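Local coordinates for protein 378aa long hypothetical citrate synthase (Sulfolobus tokodaii, PDB 1VGM) that belongs to the citrate synthase family, a largely helical protein whose two chains form a dimer, at residues I14-L19 and A345-Y350. Residues are numbered along the deposited sequence; the frame is centred on the assembly and turned at random.
Sequences IKTTGL and AHIIEY
Lys15 and Glu349 form a buried salt bridge, the lysine NZ lying 2.7 Å from Glu349 OE2 and meeting that oxygen nearly along its C-O bond. Three acceptors share the ammonium group, for NZ also donates to His346 ND1 at 2.9 Å, tilted 20° out of the imidazole plane, and turns back to the carbonyl O of Thr16 in its own strand. Bends near its end, at chi3 and chi4, fold the lysine chain so that its tip can reach all three. Glu349 OE2 takes a second bond, on its syn side, from Thr17 OG1, while OE1 accepts the backbone N-H of Gly18 at 2.9 Å, so both carboxylate oxygens are held and the group's rotation is fixed. Leu19 CD1 sits over the centre of one His346 face, a CH-pi contact 3.7 Å from the ring centroid. The same methyl, Leu19 CD1, touches Ala345 CB at 3.5 Å. Thr17 OG1 in turn accepts a hydrogen bond from the backbone N-H of Leu19, an ST turn that shapes the exit from strand 13-17. Residues 14-17 run almost perpendicular to residues 345-350 (100°) of helix 331-353, and their strand pairs in a parallel ladder with a strand of the second subunit, which places the charged cluster beside the dimer interface. The far nitrogen of the His346 imidazole, NE2, is hydrogen-bonded to Asp183 OD2, which leaves ND1 to meet Lys15 NZ.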
ATOM      1  N   ILE A  14       2.594 -10.451 -14.101  1.00  6.68           N
ATOM      2  CA  ILE A  14       2.965  -9.096 -13.714  1.00  5.50           C
ATOM      3  C   ILE A  14       4.480  -8.904 -13.736  1.00  4.98           C
ATOM      4  O   ILE A  14       4.968  -7.782 -13.834  1.00  7.63           O
ATOM      5  CB  ILE A  14       2.421  -8.730 -12.300  1.00  5.99           C
ATOM      6  CG1 ILE A  14       2.629  -7.231 -12.046  1.00  8.20           C
ATOM      7  CG2 ILE A  14       3.105  -9.572 -11.220  1.00  5.54           C
ATOM      8  CD1 ILE A  14       2.013  -6.732 -10.757  1.00  9.70           C
ATOM      9  N   LYS A  15       5.221 -10.003 -13.656  1.00  3.90           N
ATOM     10  CA  LYS A  15       6.678  -9.953 -13.783  1.00  4.53           C
ATOM     11  C   LYS A  15       7.234 -11.354 -13.994  1.00  2.58           C
ATOM     12  O   LYS A  15       6.532 -12.346 -13.816  1.00  4.47           O
ATOM     13  CB  LYS A  15       7.305  -9.347 -12.521  1.00  3.03           C
ATOM     14  CG  LYS A  15       7.183 -10.232 -11.270  1.00  1.64           C
ATOM     15  CD  LYS A  15       7.648  -9.502 -10.013  1.00  5.25           C
ATOM     16  CE  LYS A  15       9.173  -9.372  -9.960  1.00  3.63           C
ATOM     17  NZ  LYS A  15       9.836 -10.622  -9.484  1.00  1.60           N
ATOM     18  N   THR A  16       8.503 -11.434 -14.364  1.00  5.09           N
ATOM     19  CA  THR A  16       9.244 -12.678 -14.231  1.00  4.87           C
ATOM     20  C   THR A  16       9.947 -12.667 -12.882  1.00  4.57           C
ATOM     21  O   THR A  16      10.071 -11.616 -12.250  1.00  3.59           O
ATOM     22  CB  THR A  16      10.292 -12.819 -15.347  1.00  7.08           C
ATOM     23  OG1 THR A  16      11.325 -11.842 -15.155  1.00  7.95           O
ATOM     24  CG2 THR A  16       9.637 -12.613 -16.722  1.00  5.06           C
ATOM     25  N   THR A  17      10.397 -13.834 -12.442  1.00  2.99           N
ATOM     26  CA  THR A  17      11.188 -13.931 -11.229  1.00  6.00           C
ATOM     27  C   THR A  17      12.252 -15.022 -11.366  1.00  7.89           C
ATOM     28  O   THR A  17      12.000 -16.070 -11.966  1.00  9.01           O
ATOM     29  CB  THR A  17      10.287 -14.261 -10.029  1.00  3.64           C
ATOM     30  OG1 THR A  17      11.045 -14.157  -8.818  1.00  8.38           O
ATOM     31  CG2 THR A  17       9.704 -15.677 -10.169  1.00  3.29           C
ATOM     32  N   GLY A  18      13.435 -14.768 -10.807  1.00  8.78           N
ATOM     33  CA  GLY A  18      14.440 -15.811 -10.651  1.00  7.94           C
ATOM     34  C   GLY A  18      14.389 -16.493  -9.291  1.00  7.52           C
ATOM     35  O   GLY A  18      15.219 -17.357  -8.978  1.00  7.44           O
ATOM     36  N   LEU A  19      13.412 -16.110  -8.474  1.00  5.30           N
ATOM     37  CA  LEU A  19      13.472 -16.379  -7.044  1.00  4.77           C
ATOM     38  C   LEU A  19      12.860 -17.739  -6.685  1.00  8.13           C
ATOM     39  O   LEU A  19      13.511 -18.569  -6.055  1.00 11.05           O
ATOM     40  CB  LEU A  19      12.762 -15.258  -6.276  1.00  9.46           C
ATOM     41  CG  LEU A  19      13.302 -13.835  -6.489  1.00  7.72           C
ATOM     42  CD1 LEU A  19      12.342 -12.796  -5.896  1.00  1.60           C
ATOM     43  CD2 LEU A  19      14.680 -13.728  -5.849  1.00  5.39           C
ATOM     44  N   ALA A 345      12.945  -8.942  -2.181  1.00  7.33           N
ATOM     45  CA  ALA A 345      13.591  -9.566  -3.334  1.00  5.69           C
ATOM     46  C   ALA A 345      12.826  -9.253  -4.621  1.00  2.43           C
ATOM     47  O   ALA A 345      13.423  -8.996  -5.661  1.00  6.19           O
ATOM     48  CB  ALA A 345      13.694 -11.078  -3.130  1.00  3.07           C
ATOM     49  N   HIS A 346      11.502  -9.266  -4.542  1.00  4.37           N
ATOM     50  CA  HIS A 346      10.668  -9.046  -5.721  1.00  6.15           C
ATOM     51  C   HIS A 346      10.693  -7.606  -6.230  1.00  6.13           C
ATOM     52  O   HIS A 346      10.707  -7.380  -7.439  1.00  6.29           O
ATOM     53  CB  HIS A 346       9.212  -9.446  -5.438  1.00  5.06           C
ATOM     54  CG  HIS A 346       8.933 -10.901  -5.643  1.00  3.67           C
ATOM     55  ND1 HIS A 346       8.786 -11.465  -6.893  1.00  6.46           N
ATOM     56  CD2 HIS A 346       8.798 -11.916  -4.757  1.00  1.60           C
ATOM     57  CE1 HIS A 346       8.577 -12.762  -6.767  1.00  4.55           C
ATOM     58  NE2 HIS A 346       8.580 -13.062  -5.480  1.00  4.70           N
ATOM     59  N   ILE A 347      10.677  -6.630  -5.328  1.00  4.99           N
ATOM     60  CA  ILE A 347      10.654  -5.244  -5.778  1.00  6.02           C
ATOM     61  C   ILE A 347      12.028  -4.793  -6.276  1.00  7.44           C
ATOM     62  O   ILE A 347      12.124  -3.914  -7.134  1.00  8.73           O
ATOM     63  CB  ILE A 347      10.157  -4.262  -4.663  1.00  3.87           C
ATOM     64  CG1 ILE A 347      11.003  -4.408  -3.397  1.00  5.58           C
ATOM     65  CG2 ILE A 347       8.687  -4.528  -4.357  1.00  4.00           C
ATOM     66  CD1 ILE A 347      10.601  -3.456  -2.274  1.00  4.27           C
ATOM     67  N   ILE A 348      13.088  -5.399  -5.750  1.00  7.15           N
ATOM     68  CA  ILE A 348      14.434  -5.115  -6.235  1.00  5.92           C
ATOM     69  C   ILE A 348      14.600  -5.676  -7.645  1.00  8.02           C
ATOM     70  O   ILE A 348      15.139  -5.004  -8.527  1.00  7.95           O
ATOM     71  CB  ILE A 348      15.516  -5.728  -5.300  1.00  6.95           C
ATOM     72  CG1 ILE A 348      15.531  -4.978  -3.969  1.00  6.93           C
ATOM     73  CG2 ILE A 348      16.895  -5.618  -5.938  1.00  4.33           C
ATOM     74  CD1 ILE A 348      16.531  -5.518  -2.971  1.00  6.82           C
ATOM     75  N   GLU A 349      14.131  -6.903  -7.862  1.00  7.43           N
ATOM     76  CA  GLU A 349      14.080  -7.465  -9.211  1.00  8.61           C
ATOM     77  C   GLU A 349      13.323  -6.530 -10.134  1.00  7.23           C
ATOM     78  O   GLU A 349      13.804  -6.184 -11.215  1.00  7.90           O
ATOM     79  CB  GLU A 349      13.384  -8.828  -9.205  1.00 10.73           C
ATOM     80  CG  GLU A 349      14.321 -10.010  -9.081  1.00 11.12           C
ATOM     81  CD  GLU A 349      13.609 -11.342  -9.223  1.00 13.97           C
ATOM     82  OE1 GLU A 349      14.294 -12.340  -9.534  1.00 11.38           O
ATOM     83  OE2 GLU A 349      12.374 -11.396  -9.022  1.00 12.69           O
ATOM     84  N   TYR A 350      12.130  -6.126  -9.706  1.00  4.83           N
ATOM     85  CA  TYR A 350      11.282  -5.278 -10.534  1.00  7.21           C
ATOM     86  C   TYR A 350      11.976  -3.965 -10.875  1.00  8.28           C
ATOM     87  O   TYR A 350      12.054  -3.583 -12.044  1.00  6.93           O
ATOM     88  CB  TYR A 350       9.957  -4.972  -9.835  1.00  2.21           C
ATOM     89  CG  TYR A 350       8.924  -4.398 -10.783  1.00  3.69           C
ATOM     90  CD1 TYR A 350       8.258  -5.218 -11.693  1.00  5.41           C
ATOM     91  CD2 TYR A 350       8.623  -3.035 -10.785  1.00  1.60           C
ATOM     92  CE1 TYR A 350       7.313  -4.702 -12.584  1.00  6.28           C
ATOM     93  CE2 TYR A 350       7.677  -2.505 -11.677  1.00  5.35           C
ATOM     94  CZ  TYR A 350       7.028  -3.349 -12.572  1.00  6.57           C
ATOM     95  OH  TYR A 350       6.106  -2.852 -13.468  1.00  6.36           O
TER